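Local coordinates for protein toll-like receptor 6, Variable lymphocyte receptor B (Mus musculus, PDB 3A79) that is an engineered fusion whose Toll-like receptor 6 part probably senses diacylated bacterial lipopeptides together with Toll-like receptor 2, at residues 171-177 with 196-202; 206-210 with 229-234; 209-215 with 237-241. One frame throughout, in Å; residues are numbered along the deposited sequence.

Interaction 1: 171-177 with 196-202; sequences LSCILLD and TTVLHLV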
loop_
_atom_site.group_PDB
_atom_site.type_symbol
_atom_site.label_atom_id
_atom_site.label_comp_id
_atom_site.label_asym_id
_atom_site.label_seq_id
_atom_site.Cartn_x
_atom_site.Cartn_y
_atom_site.Cartn_z
ATOM N N LEU B 171 -30.345 37.613 -6.394
ATOM C CA LEU B 171 -30.323 36.246 -5.921
ATOM C C LEU B 171 -28.916 35.657 -5.870
ATOM O O LEU B 171 -28.051 36.009 -6.681
ATOM C CB LEU B 171 -31.204 35.383 -6.820
ATOM C CG LEU B 171 -32.706 35.612 -6.719
ATOM C CD1 LEU B 171 -33.383 34.874 -7.846
ATOM C CD2 LEU B 171 -33.237 35.152 -5.364
ATOM N N SER B 172 -28.710 34.744 -4.918
ATOM C CA SER B 172 -27.451 34.021 -4.772
ATOM C C SER B 172 -27.589 32.522 -5.054
ATOM O O SER B 172 -26.689 31.910 -5.643
ATOM C CB SER B 172 -26.856 34.250 -3.388
ATOM O OG SER B 172 -25.995 35.369 -3.401
ATOM N N CYS B 173 -28.701 31.924 -4.633
ATOM C CA CYS B 173 -28.977 30.552 -5.043
ATOM C C CYS B 173 -30.409 30.354 -5.505
ATOM O O CYS B 173 -31.354 30.782 -4.846
ATOM C CB CYS B 173 -28.626 29.531 -3.949
ATOM S SG CYS B 173 -28.524 27.804 -4.577
ATOM N N ILE B 174 -30.540 29.719 -6.665
ATOM C CA ILE B 174 -31.800 29.170 -7.134
ATOM C C ILE B 174 -31.657 27.658 -7.149
ATOM O O ILE B 174 -30.931 27.087 -7.963
ATOM C CB ILE B 174 -32.180 29.680 -8.549
ATOM C CG1 ILE B 174 -32.444 31.186 -8.508
ATOM C CG2 ILE B 174 -33.413 28.945 -9.082
ATOM C CD1 ILE B 174 -33.335 31.669 -9.608
ATOM N N LEU B 175 -32.320 27.011 -6.207
ATOM C CA LEU B 175 -32.344 25.566 -6.184
ATOM C C LEU B 175 -33.637 25.139 -6.855
ATOM O O LEU B 175 -34.712 25.606 -6.490
ATOM C CB LEU B 175 -32.270 25.038 -4.748
ATOM C CG LEU B 175 -32.468 23.527 -4.714
ATOM C CD1 LEU B 175 -31.293 22.823 -5.357
ATOM C CD2 LEU B 175 -32.681 23.034 -3.330
ATOM N N LEU B 176 -33.528 24.260 -7.845
ATOM C CA LEU B 176 -34.683 23.843 -8.632
ATOM C C LEU B 176 -34.646 22.350 -8.921
ATOM O O LEU B 176 -33.639 21.826 -9.399
ATOM C CB LEU B 176 -34.690 24.613 -9.939
ATOM C CG LEU B 176 -35.780 24.376 -10.968
ATOM C CD1 LEU B 176 -37.159 24.355 -10.322
ATOM C CD2 LEU B 176 -35.667 25.493 -11.997
ATOM N N ASP B 177 -35.735 21.655 -8.626
ATOM C CA ASP B 177 -35.723 20.218 -8.828
ATOM C C ASP B 177 -36.814 19.717 -9.756
ATOM O O ASP B 177 -37.985 20.095 -9.661
ATOM C CB ASP B 177 -35.801 19.475 -7.513
ATOM C CG ASP B 177 -37.214 19.290 -7.053
ATOM O OD1 ASP B 177 -37.707 20.185 -6.356
ATOM O OD2 ASP B 177 -37.831 18.255 -7.380
ATOM N N THR B 196 -28.667 34.617 -11.346
ATOM C CA THR B 196 -28.289 34.056 -10.048
ATOM C C THR B 196 -26.799 33.844 -10.025
ATOM O O THR B 196 -26.202 33.549 -11.054
ATOM C CB THR B 196 -28.890 32.666 -9.819
ATOM O OG1 THR B 196 -30.213 32.606 -10.358
ATOM C CG2 THR B 196 -28.949 32.373 -8.352
ATOM N N THR B 197 -26.192 33.975 -8.855
ATOM C CA THR B 197 -24.824 33.498 -8.706
ATOM C C THR B 197 -24.754 31.974 -8.951
ATOM O O THR B 197 -24.004 31.497 -9.813
ATOM C CB THR B 197 -24.232 33.846 -7.334
ATOM O OG1 THR B 197 -24.159 35.268 -7.200
ATOM C CG2 THR B 197 -22.828 33.252 -7.200
ATOM N N VAL B 198 -25.551 31.214 -8.211
ATOM C CA VAL B 198 -25.554 29.769 -8.378
ATOM C C VAL B 198 -26.892 29.261 -8.902
ATOM O O VAL B 198 -27.948 29.715 -8.473
ATOM C CB VAL B 198 -25.211 29.062 -7.050
ATOM C CG1 VAL B 198 -25.259 27.558 -7.209
ATOM C CG2 VAL B 198 -23.842 29.503 -6.555
ATOM N N LEU B 199 -26.843 28.334 -9.852
ATOM C CA LEU B 199 -28.038 27.600 -10.245
ATOM C C LEU B 199 -27.824 26.123 -9.993
ATOM O O LEU B 199 -26.965 25.508 -10.618
ATOM C CB LEU B 199 -28.372 27.809 -11.716
ATOM C CG LEU B 199 -29.606 27.016 -12.150
ATOM C CD1 LEU B 199 -30.775 27.303 -11.233
ATOM C CD2 LEU B 199 -29.964 27.357 -13.557
ATOM N N HIS B 200 -28.603 25.559 -9.077
ATOM C CA HIS B 200 -28.492 24.145 -8.741
ATOM C C HIS B 200 -29.742 23.403 -9.187
ATOM O O HIS B 200 -30.864 23.723 -8.766
ATOM C CB HIS B 200 -28.296 23.963 -7.236
ATOM C CG HIS B 200 -27.944 22.563 -6.834
ATOM N ND1 HIS B 200 -28.095 21.483 -7.678
ATOM C CD2 HIS B 200 -27.470 22.064 -5.668
ATOM C CE1 HIS B 200 -27.711 20.382 -7.058
ATOM N NE2 HIS B 200 -27.326 20.708 -5.837
ATOM N N LEU B 201 -29.537 22.409 -10.042
ATOM C CA LEU B 201 -30.638 21.635 -10.587
ATOM C C LEU B 201 -30.543 20.180 -10.136
ATOM O O LEU B 201 -29.505 19.538 -10.287
ATOM C CB LEU B 201 -30.638 21.730 -12.114
ATOM C CG LEU B 201 -30.676 23.161 -12.638
ATOM C CD1 LEU B 201 -30.314 23.213 -14.106
ATOM C CD2 LEU B 201 -32.046 23.756 -12.393
ATOM N N VAL B 202 -31.627 19.665 -9.571
ATOM C CA VAL B 202 -31.656 18.278 -9.121
ATOM C C VAL B 202 -32.694 17.506 -9.933
ATOM O O VAL B 202 -33.824 17.969 -10.098
ATOM C CB VAL B 202 -31.980 18.168 -7.597
ATOM C CG1 VAL B 202 -31.683 16.782 -7.094
ATOM C CG2 VAL B 202 -31.196 19.201 -6.800
#
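L175 and H200 are paired on neighbouring parallel strands of the Toll-like receptor 6 part, 173-177 and 198-202, whose axes approach to 4.7 Å. With CG anti to the backbone N (chi1 173°), L175 lies alongside H200 and sets CD1 over one face of the imidazole, 4.0 Å from its centroid and 28° off the normal, a CH-pi contact. The same methyl meets V202 CG2 at 3.9 Å, so one bump fills the hollow between two residues of the other strand. C173 SG and V198 CG1 meet more loosely on this partly exposed face.

On the buried face I174 is a forked knob. Its CG1-CD1 arm, beside the backbone N (chi1 -65°), crosses T196 at about a right angle and lies against OG1; CG2 packs on L199 CD1 at 3.8 Å. Further along, L201 CD2 fits against L176 CB, 3.7 Å away. If I174 were an alanine, L199 CD1 and T196 would probably lose their shared apolar wall, opening a gap in the core.

H200 N bonds to I174 O (3.0 Å) and L176 N to H200 O (2.9 Å), fixing the register. As in other leucine-rich repeat solenoids, backbone polarity is satisfied between coils, leaving the buried face mainly to aliphatic groups, with the T196 hydroxyl hydrogen-bonded to P194 O, and the other face to a mix of aliphatic groups, imidazole and carboxylate.

Interaction 2: 206-210 with 229-234; sequences NSLFS and KLNDEN. With BMA (beta-D-mannopyranose), chain F; NAG (2-acetamido-2-deoxy-beta-D-glucopyranose), chain C.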
loop_
_atom_site.group_PDB
_atom_site.type_symbol
_atom_site.label_atom_id
_atom_site.label_comp_id
_atom_site.label_asym_id
_atom_site.label_seq_id
_atom_site.Cartn_x
_atom_site.Cartn_y
_atom_site.Cartn_z
ATOM N N ASN B 206 -33.481 8.157 -10.116
ATOM C CA ASN B 206 -33.651 6.747 -10.422
ATOM C C ASN B 206 -34.076 6.487 -11.843
ATOM O O ASN B 206 -34.993 5.703 -12.092
ATOM C CB ASN B 206 -34.680 6.128 -9.487
ATOM C CG ASN B 206 -34.063 5.598 -8.238
ATOM O OD1 ASN B 206 -33.032 4.924 -8.288
ATOM N ND2 ASN B 206 -34.678 5.898 -7.095
ATOM N N SER B 207 -33.416 7.144 -12.780
ATOM C CA SER B 207 -33.765 6.963 -14.176
ATOM C C SER B 207 -32.785 7.664 -15.080
ATOM O O SER B 207 -31.941 8.451 -14.637
ATOM C CB SER B 207 -35.179 7.474 -14.464
ATOM O OG SER B 207 -35.375 8.746 -13.878
ATOM N N LEU B 208 -32.905 7.353 -16.361
ATOM C CA LEU B 208 -32.108 8.005 -17.360
ATOM C C LEU B 208 -32.504 9.469 -17.346
ATOM O O LEU B 208 -33.669 9.794 -17.143
ATOM C CB LEU B 208 -32.357 7.342 -18.709
ATOM C CG LEU B 208 -31.775 5.925 -18.725
ATOM C CD1 LEU B 208 -32.057 5.182 -20.019
ATOM C CD2 LEU B 208 -30.266 6.016 -18.471
ATOM N N PHE B 209 -31.520 10.348 -17.499
ATOM C CA PHE B 209 -31.763 11.781 -17.532
ATOM C C PHE B 209 -32.592 12.092 -18.757
ATOM O O PHE B 209 -32.193 11.764 -19.877
ATOM C CB PHE B 209 -30.434 12.531 -17.606
ATOM C CG PHE B 209 -30.571 13.979 -17.990
ATOM C CD1 PHE B 209 -30.690 14.962 -17.014
ATOM C CD2 PHE B 209 -30.572 14.360 -19.324
ATOM C CE1 PHE B 209 -30.814 16.295 -17.366
ATOM C CE2 PHE B 209 -30.697 15.688 -19.677
ATOM C CZ PHE B 209 -30.818 16.658 -18.697
ATOM N N SER B 210 -33.748 12.718 -18.566
ATOM C CA SER B 210 -34.629 12.941 -19.707
ATOM C C SER B 210 -35.286 14.308 -19.698
ATOM O O SER B 210 -36.491 14.418 -19.852
ATOM C CB SER B 210 -35.692 11.841 -19.796
ATOM O OG SER B 210 -36.719 12.039 -18.839
ATOM N N LYS B 229 -27.800 10.320 -14.967
ATOM C CA LYS B 229 -27.575 8.946 -15.411
ATOM C C LYS B 229 -27.648 8.862 -16.929
ATOM O O LYS B 229 -28.703 9.096 -17.514
ATOM C CB LYS B 229 -28.620 8.022 -14.798
ATOM C CG LYS B 229 -28.513 6.562 -15.204
ATOM C CD LYS B 229 -29.656 5.774 -14.570
ATOM C CE LYS B 229 -29.467 4.266 -14.647
ATOM N NZ LYS B 229 -30.253 3.590 -13.567
ATOM N N LEU B 230 -26.532 8.517 -17.565
ATOM C CA LEU B 230 -26.459 8.507 -19.021
ATOM C C LEU B 230 -25.926 7.204 -19.579
ATOM O O LEU B 230 -24.985 6.627 -19.044
ATOM C CB LEU B 230 -25.551 9.633 -19.510
ATOM C CG LEU B 230 -25.743 10.981 -18.833
ATOM C CD1 LEU B 230 -24.497 11.833 -18.981
ATOM C CD2 LEU B 230 -26.961 11.667 -19.421
ATOM N N ASN B 231 -26.540 6.739 -20.657
ATOM C CA ASN B 231 -25.867 5.815 -21.556
ATOM C C ASN B 231 -25.536 6.551 -22.850
ATOM O O ASN B 231 -25.441 7.778 -22.855
ATOM C CB ASN B 231 -26.690 4.546 -21.806
ATOM C CG ASN B 231 -28.173 4.808 -21.838
ATOM O OD1 ASN B 231 -28.648 5.600 -22.643
ATOM N ND2 ASN B 231 -28.917 4.130 -20.972
ATOM N N ASP B 232 -25.345 5.827 -23.942
ATOM C CA ASP B 232 -25.021 6.501 -25.197
ATOM C C ASP B 232 -26.284 7.045 -25.863
ATOM O O ASP B 232 -26.233 8.045 -26.585
ATOM C CB ASP B 232 -24.277 5.560 -26.134
ATOM C CG ASP B 232 -23.139 4.837 -25.441
ATOM O OD1 ASP B 232 -22.356 5.510 -24.737
ATOM O OD2 ASP B 232 -23.032 3.603 -25.597
ATOM N N GLU B 233 -27.416 6.397 -25.581
ATOM C CA GLU B 233 -28.708 6.733 -26.181
ATOM C C GLU B 233 -29.326 8.048 -25.688
ATOM O O GLU B 233 -30.198 8.607 -26.354
ATOM C CB GLU B 233 -29.707 5.590 -25.979
ATOM C CG GLU B 233 -29.405 4.338 -26.797
ATOM C CD GLU B 233 -30.648 3.485 -27.052
ATOM O OE1 GLU B 233 -31.580 3.525 -26.219
ATOM O OE2 GLU B 233 -30.695 2.780 -28.087
ATOM N N ASN B 234 -28.891 8.528 -24.523
ATOM C CA ASN B 234 -29.393 9.791 -23.979
ATOM C C ASN B 234 -28.276 10.769 -23.652
ATOM O O ASN B 234 -28.519 11.812 -23.037
ATOM C CB ASN B 234 -30.280 9.571 -22.747
ATOM C CG ASN B 234 -29.476 9.300 -21.478
ATOM O OD1 ASN B 234 -28.430 8.652 -21.514
ATOM N ND2 ASN B 234 -29.967 9.796 -20.351
HETATM C C1 BMA F . -32.873 5.281 -4.062
HETATM C C2 BMA F . -33.712 6.143 -3.112
HETATM C C3 BMA F . -34.747 5.306 -2.347
HETATM C C4 BMA F . -35.476 4.318 -3.266
HETATM C C5 BMA F . -34.462 3.525 -4.089
HETATM C C6 BMA F . -35.132 2.515 -5.021
HETATM O O2 BMA F . -34.338 7.189 -3.847
HETATM O O3 BMA F . -35.645 6.150 -1.641
HETATM O O4 BMA F . -36.274 3.423 -2.518
HETATM O O5 BMA F . -33.688 4.431 -4.846
HETATM O O6 BMA F . -34.180 1.963 -5.910
HETATM C C1 NAG C . -28.095 6.437 -5.872
HETATM C C2 NAG C . -28.800 5.149 -6.299
HETATM C C3 NAG C . -30.327 5.232 -6.148
HETATM C C4 NAG C . -30.742 5.900 -4.845
HETATM C C5 NAG C . -30.011 7.220 -4.723
HETATM C C6 NAG C . -30.416 7.921 -3.444
HETATM C C7 NAG C . -27.768 3.635 -7.884
HETATM C C8 NAG C . -27.368 3.327 -9.300
HETATM N N2 NAG C . -28.406 4.789 -7.652
HETATM O O3 NAG C . -30.972 3.978 -6.298
HETATM O O4 NAG C . -32.123 6.171 -4.902
HETATM O O5 NAG C . -28.624 6.993 -4.688
HETATM O O6 NAG C . -29.785 7.226 -2.397
HETATM O O7 NAG C . -27.498 2.834 -6.988
#
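F209 N donates to K229 O at 3.1 Å and a nearly straight 170°, joining two irregular segments of the Toll-like receptor 6 part just where L208 and K229 bring their CA atoms to 5.0 Å.

The amide of N234 closes the joint. Its ND2 spends one N-H on a lone pair of F209 O (3.0 Å) and the other on a lone pair of K229 O (3.2 Å); both acceptors lie within 8° of the amide plane, which should hold the group flat. Its OD1 turns back to accept from N231 N at 2.8 Å. A chi1 of 79°, which puts CG between the backbone N and the carbonyl carbon, lets the amide reach across, and although N234 sits at the N-cap of helix 235-246 its side chain makes no capping bond.

Around these bonds, aliphatic groups lie against both carbon and polar atoms. L208 crosses N231 at about a right angle with both methyls against ND2, and its CD2 also meets K229 CG at 3.7 Å. K229, extended beyond CG, passes S207 O with CB and CD, while F209 CB rests on L230 CD2 at 4.0 Å. At the far end N206 ND2 donates to O5 of a mannose in a glycan carried by the protein (2.9 Å).

K229 O accepts from both F209 N and N234 ND2, and the N234 amide, using both N-H groups and its oxygen, ties the turn after strand 222-229 to the preceding coil.

Interaction 3: 209-215 with 237-241; sequences FSVQVNM and RLMTF. With NAG (2-acetamido-2-deoxy-beta-D-glucopyranose), chain M.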
loop_
_atom_site.group_PDB
_atom_site.type_symbol
_atom_site.label_atom_id
_atom_site.label_comp_id
_atom_site.label_asym_id
_atom_site.label_seq_id
_atom_site.Cartn_x
_atom_site.Cartn_y
_atom_site.Cartn_z
ATOM N N PHE B 209 -31.520 10.348 -17.499
ATOM C CA PHE B 209 -31.763 11.781 -17.532
ATOM C C PHE B 209 -32.592 12.092 -18.757
ATOM O O PHE B 209 -32.193 11.764 -19.877
ATOM C CB PHE B 209 -30.434 12.531 -17.606
ATOM C CG PHE B 209 -30.571 13.979 -17.990
ATOM C CD1 PHE B 209 -30.690 14.962 -17.014
ATOM C CD2 PHE B 209 -30.572 14.360 -19.324
ATOM C CE1 PHE B 209 -30.814 16.295 -17.366
ATOM C CE2 PHE B 209 -30.697 15.688 -19.677
ATOM C CZ PHE B 209 -30.818 16.658 -18.697
ATOM N N SER B 210 -33.748 12.718 -18.566
ATOM C CA SER B 210 -34.629 12.941 -19.707
ATOM C C SER B 210 -35.286 14.308 -19.698
ATOM O O SER B 210 -36.491 14.418 -19.852
ATOM C CB SER B 210 -35.692 11.841 -19.796
ATOM O OG SER B 210 -36.719 12.039 -18.839
ATOM N N VAL B 211 -34.499 15.357 -19.526
ATOM C CA VAL B 211 -35.082 16.686 -19.546
ATOM C C VAL B 211 -34.956 17.371 -20.912
ATOM O O VAL B 211 -33.867 17.449 -21.496
ATOM C CB VAL B 211 -34.520 17.569 -18.436
ATOM C CG1 VAL B 211 -35.186 18.925 -18.466
ATOM C CG2 VAL B 211 -34.768 16.922 -17.123
ATOM N N GLN B 212 -36.094 17.856 -21.404
ATOM C CA GLN B 212 -36.170 18.544 -22.683
ATOM C C GLN B 212 -36.518 20.030 -22.542
ATOM O O GLN B 212 -36.721 20.713 -23.534
ATOM C CB GLN B 212 -37.194 17.859 -23.591
ATOM C CG GLN B 212 -36.669 16.660 -24.372
ATOM C CD GLN B 212 -37.759 15.967 -25.177
ATOM O OE1 GLN B 212 -37.899 14.746 -25.121
ATOM N NE2 GLN B 212 -38.543 16.747 -25.922
ATOM N N VAL B 213 -36.602 20.522 -21.315
ATOM C CA VAL B 213 -36.839 21.936 -21.070
ATOM C C VAL B 213 -35.691 22.798 -21.592
ATOM O O VAL B 213 -34.520 22.547 -21.294
ATOM C CB VAL B 213 -37.014 22.215 -19.555
ATOM C CG1 VAL B 213 -36.834 23.687 -19.247
ATOM C CG2 VAL B 213 -38.367 21.721 -19.068
ATOM N N ASN B 214 -36.042 23.814 -22.376
ATOM C CA ASN B 214 -35.083 24.803 -22.868
ATOM C C ASN B 214 -34.821 25.861 -21.782
ATOM O O ASN B 214 -35.676 26.707 -21.515
ATOM C CB ASN B 214 -35.624 25.440 -24.161
ATOM C CG ASN B 214 -34.562 26.219 -24.949
ATOM O OD1 ASN B 214 -33.372 26.153 -24.649
ATOM N ND2 ASN B 214 -35.010 26.954 -25.985
ATOM N N MET B 215 -33.653 25.807 -21.144
ATOM C CA MET B 215 -33.356 26.725 -20.043
ATOM C C MET B 215 -32.374 27.832 -20.365
ATOM O O MET B 215 -31.178 27.593 -20.491
ATOM C CB MET B 215 -32.822 25.969 -18.832
ATOM C CG MET B 215 -33.823 25.040 -18.230
ATOM S SD MET B 215 -33.614 24.916 -16.463
ATOM C CE MET B 215 -34.954 23.781 -16.109
ATOM N N ARG B 237 -29.044 14.152 -25.239
ATOM C CA ARG B 237 -30.102 14.848 -24.497
ATOM C C ARG B 237 -29.526 15.801 -23.443
ATOM O O ARG B 237 -29.986 16.946 -23.320
ATOM C CB ARG B 237 -31.040 13.849 -23.819
ATOM C CG ARG B 237 -32.445 14.363 -23.524
ATOM C CD ARG B 237 -33.466 13.771 -24.501
ATOM N NE ARG B 237 -34.693 13.353 -23.818
ATOM C CZ ARG B 237 -34.996 12.094 -23.499
ATOM N NH1 ARG B 237 -34.164 11.101 -23.807
ATOM N NH2 ARG B 237 -36.138 11.825 -22.876
ATOM N N LEU B 238 -28.526 15.321 -22.692
ATOM C CA LEU B 238 -27.857 16.133 -21.675
ATOM C C LEU B 238 -27.031 17.264 -22.263
ATOM O O LEU B 238 -27.031 18.371 -21.732
ATOM C CB LEU B 238 -26.947 15.293 -20.779
ATOM C CG LEU B 238 -26.179 16.173 -19.777
ATOM C CD1 LEU B 238 -27.150 16.870 -18.834
ATOM C CD2 LEU B 238 -25.146 15.410 -18.987
ATOM N N MET B 239 -26.308 16.978 -23.344
ATOM C CA MET B 239 -25.476 17.992 -23.993
ATOM C C MET B 239 -26.311 19.138 -24.560
ATOM O O MET B 239 -25.893 20.296 -24.523
ATOM C CB MET B 239 -24.583 17.368 -25.072
ATOM C CG MET B 239 -23.246 16.813 -24.545
ATOM S SD MET B 239 -22.382 15.792 -25.758
ATOM C CE MET B 239 -21.955 16.998 -27.017
ATOM N N THR B 240 -27.494 18.807 -25.071
ATOM C CA THR B 240 -28.439 19.810 -25.559
ATOM C C THR B 240 -28.998 20.671 -24.425
ATOM O O THR B 240 -29.082 21.905 -24.535
ATOM C CB THR B 240 -29.634 19.151 -26.234
ATOM O OG1 THR B 240 -29.193 18.397 -27.371
ATOM C CG2 THR B 240 -30.614 20.196 -26.658
ATOM N N PHE B 241 -29.405 20.004 -23.348
ATOM C CA PHE B 241 -29.986 20.694 -22.212
ATOM C C PHE B 241 -28.972 21.664 -21.620
ATOM O O PHE B 241 -29.338 22.740 -21.129
ATOM C CB PHE B 241 -30.467 19.688 -21.165
ATOM C CG PHE B 241 -30.821 20.309 -19.840
ATOM C CD1 PHE B 241 -32.112 20.742 -19.583
ATOM C CD2 PHE B 241 -29.860 20.457 -18.847
ATOM C CE1 PHE B 241 -32.439 21.314 -18.357
ATOM C CE2 PHE B 241 -30.182 21.033 -17.621
ATOM C CZ PHE B 241 -31.470 21.462 -17.375
HETATM C C1 NAG M . -34.140 28.063 -26.345
HETATM C C2 NAG M . -34.055 28.171 -27.876
HETATM C C3 NAG M . -33.182 29.360 -28.269
HETATM C C4 NAG M . -33.771 30.641 -27.699
HETATM C C5 NAG M . -34.029 30.561 -26.182
HETATM C C6 NAG M . -34.969 31.719 -25.774
HETATM C C7 NAG M . -33.626 25.709 -28.159
HETATM C C8 NAG M . -34.913 24.960 -28.366
HETATM N N2 NAG M . -33.599 26.974 -28.587
HETATM O O3 NAG M . -33.093 29.466 -29.674
HETATM O O4 NAG M . -32.899 31.707 -28.019
HETATM O O5 NAG M . -34.582 29.303 -25.773
HETATM O O6 NAG M . -35.051 32.017 -24.389
HETATM O O7 NAG M . -32.651 25.151 -27.645
#
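F209 and F241 make an edge-to-face aromatic pair, the edge of F209 toward the face of F241, with centroids 5.6 Å apart and planes at 72°. It joins the loop leading to strand 214-220 to helix 235-246, within the Toll-like receptor 6 part.

Aliphatic groups complete the ring contacts. L238 CD1 stands over a face of F209 in a CH-pi contact, 3.9 Å from the centroid and 20° off the normal. V211 CG1 touches F241 CE1 at 3.6 Å, and M215, which also packs on L191 and I193 of strand 190-196, reaches the same carbon with CG at 4.0 Å. The sulfur of M215 lies 5.2 Å from the F241 centroid and oblique to it, a Met-aromatic contact. A chi1 of 168° turns the F241 ring away from its own backbone N and out among these groups.

The polar side has proximity but no hydrogen bonds. R237, bent at chi2 and chi3, carries its guanidinium beside S210, whose CA lies over one face; Q212 OE1 is 3.7 Å from R237 NE.

The covalent feature is N214: its ND2 bears an N-acetylglucosamine through C1, and that sugar is also hydrogen-bonded to S216.

No hydrogen bond crosses between 209-215 and 237-241, so the join is made mainly by apolar and aromatic contacts, the M215 sulfur among them, with the R237 guanidinium lying at its polar side.

Along the chain interaction 1 closes before the other two open, and its centre lies about 22 Å from that of interaction 2 and 17 Å from that of interaction 3. It meets interaction 3 through the core, where L201 CD1 packs on F241 CZ at 3.9 Å. Interactions 2 and 3, with centres about 11 Å apart, share F209 and S210, and L230 CD1 touches L238 CD2 at 3.6 Å; F209 thus passes from backbone bonding in one to ring packing in the other. The sugars near all three are glycans on the protein, not a ligand pocket: the V202 side chain is about 10 Å from a mannose.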